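Side-chain contacts in phosphopantothenoylcysteine decarboxylase (Cryptococcus neoformans, PDB 6EOA), which binds flavin mononucleotide and probably works, as its family does, as a phosphopantothenoylcysteine decarboxylase in coenzyme A biosynthesis: residues A[68-71]-A[72-75]; A[105-108]-A[109-112]; A[152-155]-A[156-159]. All coordinates share one frame; numbering follows the deposited sequence.

Contact 1. Residues A[68-71]-A[72-75]; sequences VATK and ASTY. With FMN (flavin mononucleotide), chain B.
Thr70 and Ser73 meet where strand 63-69 gives way to a short 3-10 segment, and the carbonyl of Thr70 gathers three donors. The first, Ser73 OG, comes within 2.8 Å of Thr70 O. This bond is not settled: its one proton could instead go to another acceptor, and the hydroxyl is also hydrogen-bonded to Thr41 OG1. The backbone adds weak bonds to the same carbonyl: Ser73 N lies 3.1 Å from Thr70 O, at a bent angle of 125°, and Thr74 N is longer still. Ser73 OG also sits over the methyl of Ala69, 3.2 Å from its CB.

The hydroxyl of Thr70 turns to the cofactor. It donates to the flavin mononucleotide phosphate, with OG1 2.7 Å from O3P. With chi1 at 69°, OG1 stands between the backbone N and the carbonyl carbon, which leaves CG2 beside the backbone N. Ser73 N makes a weak bond back to this hydroxyl, 3.4 Å from Thr70 OG1, so the phosphate donor is itself an acceptor. Ala72 CB closes on the ester oxygen of the cofactor, 3.4 Å from O5'.

One residue on, Lys71 O takes Thr74 N at 3.2 Å, a donor shared weakly with Thr70 O. Thr74 OG1 is placed implausibly close to Lys71 O, so the length of this bond is doubtful. The Tyr75 ring comes obliquely to this oxygen through CD2.

Gly43 N, Ser44 OG, Ser140 OG, Ala141 N and Ala174 O also hydrogen-bond the cofactor, as does Cys152 O of the second subunit. Tyr75 stacks on Trp112 of that subunit. Strand 63-69 lies between strands 35-41 and 105-106 in the parallel sheet, with helix 155-162 packed on Val68 and Thr70 and helix 79-89 following the turn.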
# COMPACT_ATOMS: atom_id res chain seq x y z
N VAL A 68 4.54 10.38 -16.02
CA VAL A 68 3.72 9.53 -15.16
C VAL A 68 3.56 10.17 -13.80
O VAL A 68 4.54 10.44 -13.11
CB VAL A 68 4.34 8.13 -15.00
CG1 VAL A 68 3.54 7.32 -13.96
CG2 VAL A 68 4.39 7.42 -16.34
N ALA A 69 2.32 10.43 -13.41
CA ALA A 69 2.05 11.09 -12.14
C ALA A 69 1.35 10.15 -11.17
O ALA A 69 0.34 9.54 -11.50
CB ALA A 69 1.19 12.33 -12.37
N THR A 70 1.91 10.02 -9.97
CA THR A 70 1.22 9.33 -8.91
C THR A 70 0.03 10.19 -8.50
O THR A 70 0.00 11.39 -8.82
CB THR A 70 2.12 9.06 -7.71
OG1 THR A 70 2.43 10.30 -7.05
CG2 THR A 70 3.42 8.40 -8.15
N LYS A 71 -0.94 9.61 -7.81
CA LYS A 71 -2.13 10.38 -7.46
C LYS A 71 -1.78 11.59 -6.60
O LYS A 71 -2.32 12.68 -6.81
CB LYS A 71 -3.16 9.51 -6.72
CG LYS A 71 -4.39 10.31 -6.31
CD LYS A 71 -5.31 9.56 -5.37
CE LYS A 71 -6.70 10.20 -5.36
NZ LYS A 71 -7.50 9.83 -4.15
N ALA A 72 -0.87 11.40 -5.66
CA ALA A 72 -0.45 12.49 -4.78
C ALA A 72 0.21 13.64 -5.54
O ALA A 72 0.03 14.80 -5.19
CB ALA A 72 0.49 11.95 -3.71
N SER A 73 0.97 13.32 -6.59
CA SER A 73 1.69 14.35 -7.33
C SER A 73 0.74 15.25 -8.10
O SER A 73 1.05 16.41 -8.38
CB SER A 73 2.71 13.73 -8.29
OG SER A 73 2.07 13.22 -9.44
N THR A 74 -0.44 14.72 -8.43
CA THR A 74 -1.43 15.49 -9.18
C THR A 74 -2.02 16.62 -8.35
O THR A 74 -2.71 17.49 -8.88
CB THR A 74 -2.58 14.59 -9.68
OG1 THR A 74 -3.28 14.03 -8.56
CG2 THR A 74 -2.04 13.48 -10.56
N TYR A 75 -1.77 16.61 -7.04
CA TYR A 75 -2.20 17.69 -6.16
C TYR A 75 -1.30 18.92 -6.28
O TYR A 75 -1.68 20.01 -5.88
CB TYR A 75 -2.21 17.23 -4.70
CG TYR A 75 -3.43 16.41 -4.32
CD1 TYR A 75 -4.60 17.04 -3.91
CD2 TYR A 75 -3.39 15.02 -4.34
CE1 TYR A 75 -5.71 16.29 -3.54
CE2 TYR A 75 -4.50 14.27 -3.97
CZ TYR A 75 -5.66 14.91 -3.58
OH TYR A 75 -6.76 14.17 -3.22
N1 FMN B . 6.35 13.42 1.08
C2 FMN B . 7.68 13.48 0.70
O2 FMN B . 8.36 12.46 0.70
N3 FMN B . 8.23 14.70 0.32
C4 FMN B . 7.47 15.85 0.33
O4 FMN B . 7.97 16.92 -0.01
C4A FMN B . 6.13 15.79 0.71
N5 FMN B . 5.35 16.93 0.72
C5A FMN B . 4.02 16.86 1.09
C6 FMN B . 3.23 18.01 1.10
C7 FMN B . 1.89 17.94 1.47
C7M FMN B . 1.05 19.18 1.48
C8 FMN B . 1.35 16.72 1.85
C8M FMN B . -0.09 16.62 2.26
C9 FMN B . 2.13 15.57 1.85
C9A FMN B . 3.47 15.64 1.47
N10 FMN B . 4.25 14.50 1.46
C10 FMN B . 5.57 14.57 1.09
C1' FMN B . 3.66 13.18 1.87
C2' FMN B . 3.22 12.40 0.63
O2' FMN B . 2.52 13.24 -0.27
C3' FMN B . 2.34 11.23 1.03
O3' FMN B . 3.14 10.30 1.73
C4' FMN B . 1.72 10.57 -0.20
O4' FMN B . 0.68 9.70 0.18
C5' FMN B . 2.78 9.81 -0.97
O5' FMN B . 2.27 9.42 -2.22
P FMN B . 3.27 9.04 -3.43
O1P FMN B . 3.87 7.68 -3.16
O2P FMN B . 4.38 10.06 -3.57
O3P FMN B . 2.47 9.01 -4.71

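Contact 2. Residues A[105-108]-A[109-112]; sequences VWTD and EDEW. With FMN (flavin mononucleotide), chain C.
Thr107 and Asp110 span the turn between strand 105-106 and a short, weakly bonded helix. The backbone leaves its extended form after Thr107 and takes helical angles from Asp108 onward. Glu111 N reaches Asp108 O at 3.1 Å, and Asp110 N makes only a weak bond to Thr107 O.

The Asp110 side chain folds back over this turn. Its CG lies beside the backbone N (chi1 -59°), which brings OD2 to the amide of Thr107. Thr107 N to Asp110 OD2 is 2.9 Å and nearly straight, at 172°, on the anti side of the carboxylate and out of its plane. This is one half of a capping box; the return bond is missing, as Asp110 N lies 4.0 Å from Thr107 OG1. Thr107 OG1 is 3.4 Å from Asp110 OD2 and about as far from Glu109 OE2, both weak options for a single proton.

Trp106 meets the same aspartate from the strand side. Asp110 CB lies at the edge of the indole, in its plane, and the ring and carboxylate stand almost at right angles, 86° apart. Trp106 NE1 turns elsewhere, to Gln66 OE1.

The C8M methyl of flavin mononucleotide in chain C lies over one face of the Trp112 indole, 3.5 Å above its plane and offset toward the rim. Its O2' comes to the ring edge, 3.4 Å from Trp112 CH2. Glu111 CG touches C8M at 3.6 Å. Tyr75 of the third subunit stacks on Trp112.

Four acidic residues follow one another here. Asp108 OD1 accepts the Leu155 amide, and Asp110 OD1 has a long, weak ion pair with Arg104. The straight amide bond is consistent with a charged Asp110. C8M meets the indole face and the Glu111 chain, carboxylate included, at a subunit interface.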
# COMPACT_ATOMS: atom_id res chain seq x y z
N VAL A 105 0.05 13.85 -19.41
CA VAL A 105 0.34 13.41 -18.06
C VAL A 105 -0.48 12.17 -17.76
O VAL A 105 -1.69 12.25 -17.55
CB VAL A 105 0.03 14.51 -17.02
CG1 VAL A 105 0.18 13.97 -15.61
CG2 VAL A 105 0.93 15.73 -17.24
N TRP A 106 0.17 11.00 -17.77
CA TRP A 106 -0.51 9.74 -17.52
C TRP A 106 -0.76 9.52 -16.03
O TRP A 106 0.12 9.79 -15.20
CB TRP A 106 0.29 8.56 -18.08
CG TRP A 106 0.57 8.61 -19.56
CD1 TRP A 106 1.72 9.03 -20.16
CD2 TRP A 106 -0.31 8.20 -20.61
NE1 TRP A 106 1.61 8.92 -21.53
CE2 TRP A 106 0.37 8.42 -21.83
CE3 TRP A 106 -1.61 7.69 -20.65
CZ2 TRP A 106 -0.20 8.13 -23.07
CZ3 TRP A 106 -2.18 7.41 -21.88
CH2 TRP A 106 -1.48 7.63 -23.07
N THR A 107 -1.95 9.02 -15.69
CA THR A 107 -2.30 8.68 -14.32
C THR A 107 -2.74 7.21 -14.22
O THR A 107 -2.89 6.54 -15.24
CB THR A 107 -3.42 9.58 -13.78
OG1 THR A 107 -4.61 9.38 -14.55
CG2 THR A 107 -3.02 11.06 -13.87
N ASP A 108 -2.95 6.73 -12.99
CA ASP A 108 -3.40 5.35 -12.76
C ASP A 108 -4.70 5.04 -13.50
O ASP A 108 -4.87 3.95 -14.04
CB ASP A 108 -3.59 5.08 -11.26
CG ASP A 108 -2.29 5.13 -10.49
OD1 ASP A 108 -1.23 4.84 -11.07
OD2 ASP A 108 -2.33 5.45 -9.28
N GLU A 109 -5.60 6.03 -13.53
CA GLU A 109 -6.90 5.89 -14.18
C GLU A 109 -6.79 5.47 -15.64
O GLU A 109 -7.57 4.64 -16.12
CB GLU A 109 -7.69 7.20 -14.07
CG GLU A 109 -8.34 7.47 -12.71
CD GLU A 109 -7.32 7.65 -11.59
OE1 GLU A 109 -7.40 6.90 -10.59
OE2 GLU A 109 -6.44 8.53 -11.72
N ASP A 110 -5.83 6.05 -16.36
CA ASP A 110 -5.66 5.77 -17.78
C ASP A 110 -5.35 4.30 -18.05
O ASP A 110 -5.71 3.77 -19.10
CB ASP A 110 -4.54 6.63 -18.38
CG ASP A 110 -4.80 8.11 -18.23
OD1 ASP A 110 -5.94 8.55 -18.50
OD2 ASP A 110 -3.87 8.84 -17.82
N GLU A 111 -4.69 3.66 -17.10
CA GLU A 111 -4.23 2.29 -17.30
C GLU A 111 -5.38 1.30 -17.29
O GLU A 111 -5.30 0.24 -17.91
CB GLU A 111 -3.21 1.92 -16.24
CG GLU A 111 -2.29 0.78 -16.65
CD GLU A 111 -1.22 0.49 -15.62
OE1 GLU A 111 -1.36 0.97 -14.47
OE2 GLU A 111 -0.25 -0.21 -15.96
N TRP A 112 -6.46 1.64 -16.60
CA TRP A 112 -7.60 0.74 -16.47
C TRP A 112 -8.76 1.15 -17.37
O TRP A 112 -9.92 0.83 -17.09
CB TRP A 112 -8.05 0.66 -15.01
CG TRP A 112 -6.97 0.12 -14.12
CD1 TRP A 112 -6.19 0.83 -13.25
CD2 TRP A 112 -6.53 -1.24 -14.04
NE1 TRP A 112 -5.30 -0.01 -12.63
CE2 TRP A 112 -5.49 -1.29 -13.09
CE3 TRP A 112 -6.93 -2.43 -14.66
CZ2 TRP A 112 -4.84 -2.47 -12.75
CZ3 TRP A 112 -6.28 -3.60 -14.33
CH2 TRP A 112 -5.25 -3.61 -13.38
N1 FMN C . 0.70 -7.55 -12.81
C2 FMN C . 1.23 -8.82 -12.72
O2 FMN C . 1.96 -9.11 -11.78
N3 FMN C . 0.94 -9.76 -13.70
C4 FMN C . 0.12 -9.44 -14.76
O4 FMN C . -0.14 -10.28 -15.62
C4A FMN C . -0.42 -8.15 -14.86
N5 FMN C . -1.24 -7.81 -15.91
C5A FMN C . -1.77 -6.54 -15.99
C6 FMN C . -2.61 -6.19 -17.05
C7 FMN C . -3.14 -4.91 -17.14
C7M FMN C . -4.04 -4.54 -18.28
C8 FMN C . -2.85 -3.97 -16.15
C8M FMN C . -3.41 -2.58 -16.22
C9 FMN C . -2.02 -4.32 -15.09
C9A FMN C . -1.48 -5.60 -15.01
N10 FMN C . -0.66 -5.94 -13.95
C10 FMN C . -0.12 -7.21 -13.87
C1' FMN C . -0.33 -4.93 -12.89
C2' FMN C . -1.27 -5.11 -11.70
O2' FMN C . -2.61 -5.28 -12.13
C3' FMN C . -1.17 -3.91 -10.77
O3' FMN C . 0.11 -3.92 -10.18
C4' FMN C . -2.25 -3.98 -9.69
O4' FMN C . -2.36 -2.74 -9.03
C5' FMN C . -1.92 -5.08 -8.69
O5' FMN C . -3.03 -5.29 -7.85
P FMN C . -3.17 -6.68 -7.04
O1P FMN C . -2.19 -6.67 -5.88
O2P FMN C . -2.88 -7.88 -7.92
O3P FMN C . -4.58 -6.78 -6.52

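Contact 3. Residues A[152-155]-A[156-159]; sequences CDSL and ATSL. With FMN (flavin mononucleotide), chain C.
Ala156, in the first turn of helix 155-162, brings its CB to 4.2 Å from Ser154 OG. The methyl also packs on Ile40 and Val68 of the central sheet.

Thr157 is next. Its OG1 pairs with Ser154 OG at 2.8 Å, and either hydroxyl could donate. Ser154 holds the N-cap position, and its chi1 of 67° turns OG back over the helix start to meet Thr157. Thr157 OG1 also sits against the backbone of Cys152, 3.1 Å from its CA.

This N-terminal turn belongs to the flavin-binding fold of the HFCD superfamily, in which each cofactor site is built between subunits. Cys152 supplies its carbonyl to a cofactor bound mainly by the third subunit. The flavin O3' donates to Cys152 O, though the modelled distance is too short to be trusted, while Cys152 N is held by Asp142 OD1 of the third subunit.

Ser158 bonds the same carbonyl from the helix side. Its OG donates to Cys152 O at 3.0 Å, from above the carbonyl plane by 39°. Its backbone N meets Ser154 O at 2.9 Å, the first regular bond of the helix.

Leu159 N continues the series to Leu155 O at 3.0 Å. Leu159 CB lies 3.4 Å from that oxygen, and its side chain reaches Val38 and Arg128.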
# COMPACT_ATOMS: atom_id res chain seq x y z
N CYS A 152 3.81 -2.66 -6.45
CA CYS A 152 3.51 -2.06 -7.74
C CYS A 152 2.02 -1.95 -8.04
O CYS A 152 1.55 -2.41 -9.08
CB CYS A 152 4.20 -2.86 -8.86
SG CYS A 152 4.19 -4.65 -8.66
N ASP A 153 1.27 -1.30 -7.14
CA ASP A 153 -0.17 -1.13 -7.32
C ASP A 153 -0.54 0.23 -7.89
O ASP A 153 -1.60 0.78 -7.60
CB ASP A 153 -0.91 -1.37 -6.00
CG ASP A 153 -0.37 -0.53 -4.85
OD1 ASP A 153 0.45 0.38 -5.09
OD2 ASP A 153 -0.79 -0.77 -3.69
N SER A 154 0.34 0.78 -8.73
CA SER A 154 0.05 2.02 -9.44
C SER A 154 0.77 2.00 -10.78
O SER A 154 1.61 1.14 -11.02
CB SER A 154 0.49 3.23 -8.62
OG SER A 154 1.90 3.27 -8.48
N LEU A 155 0.42 2.94 -11.66
CA LEU A 155 1.07 3.02 -12.97
C LEU A 155 2.57 3.20 -12.82
O LEU A 155 3.36 2.52 -13.47
CB LEU A 155 0.48 4.16 -13.79
CG LEU A 155 1.20 4.46 -15.11
CD1 LEU A 155 1.21 3.23 -16.01
CD2 LEU A 155 0.55 5.65 -15.82
N ALA A 156 2.96 4.12 -11.94
CA ALA A 156 4.36 4.47 -11.75
C ALA A 156 5.20 3.27 -11.30
O ALA A 156 6.29 3.03 -11.82
CB ALA A 156 4.49 5.60 -10.74
N THR A 157 4.68 2.52 -10.34
CA THR A 157 5.44 1.42 -9.76
C THR A 157 5.37 0.15 -10.61
O THR A 157 6.29 -0.66 -10.60
CB THR A 157 4.95 1.10 -8.34
OG1 THR A 157 3.53 0.95 -8.37
CG2 THR A 157 5.31 2.24 -7.39
N SER A 158 4.27 -0.01 -11.35
CA SER A 158 4.18 -1.10 -12.32
C SER A 158 5.19 -0.90 -13.44
O SER A 158 5.82 -1.85 -13.91
CB SER A 158 2.77 -1.21 -12.89
OG SER A 158 1.89 -1.85 -11.97
N LEU A 159 5.35 0.35 -13.87
CA LEU A 159 6.32 0.70 -14.90
C LEU A 159 7.75 0.37 -14.46
O LEU A 159 8.50 -0.28 -15.18
CB LEU A 159 6.21 2.18 -15.27
CG LEU A 159 7.34 2.73 -16.15
CD1 LEU A 159 7.49 1.93 -17.43
CD2 LEU A 159 7.12 4.21 -16.45
N1 FMN C . 0.70 -7.55 -12.81
C2 FMN C . 1.23 -8.82 -12.72
O2 FMN C . 1.96 -9.11 -11.78
N3 FMN C . 0.94 -9.76 -13.70
C4 FMN C . 0.12 -9.44 -14.76
O4 FMN C . -0.14 -10.28 -15.62
C4A FMN C . -0.42 -8.15 -14.86
N5 FMN C . -1.24 -7.81 -15.91
C5A FMN C . -1.77 -6.54 -15.99
C6 FMN C . -2.61 -6.19 -17.05
C7 FMN C . -3.14 -4.91 -17.14
C7M FMN C . -4.04 -4.54 -18.28
C8 FMN C . -2.85 -3.97 -16.15
C8M FMN C . -3.41 -2.58 -16.22
C9 FMN C . -2.02 -4.32 -15.09
C9A FMN C . -1.48 -5.60 -15.01
N10 FMN C . -0.66 -5.94 -13.95
C10 FMN C . -0.12 -7.21 -13.87
C1' FMN C . -0.33 -4.93 -12.89
C2' FMN C . -1.27 -5.11 -11.70
O2' FMN C . -2.61 -5.28 -12.13
C3' FMN C . -1.17 -3.91 -10.77
O3' FMN C . 0.11 -3.92 -10.18
C4' FMN C . -2.25 -3.98 -9.69
O4' FMN C . -2.36 -2.74 -9.03
C5' FMN C . -1.92 -5.08 -8.69
O5' FMN C . -3.03 -5.29 -7.85
P FMN C . -3.17 -6.68 -7.04
O1P FMN C . -2.19 -6.67 -5.88
O2P FMN C . -2.88 -7.88 -7.92
O3P FMN C . -4.58 -6.78 -6.52

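The three contacts touch one another pairwise near one edge of the sheet, at strands 63-69 and 105-106. Contacts 1 and 2 join through these neighbouring strands: Ala69 N is 2.9 Å from Trp106 O, a probable hydrogen bond. Contact 3 packs on contact 1, with Val68 CG1 3.7 Å from Ala156 CA. Between contacts 2 and 3, Asp108 OD1 is 2.6 Å from Leu155 N, so the aspartate reaches the first turn of helix 155-162. Two cofactors flank the group. Contact 1 holds the phosphate of flavin mononucleotide B. Flavin mononucleotide C is touched by contact 2 at C8M and O2', and by contact 3 at the ribityl hydroxyls O3' and O4'. The chain thus contributes to two intersubunit sites.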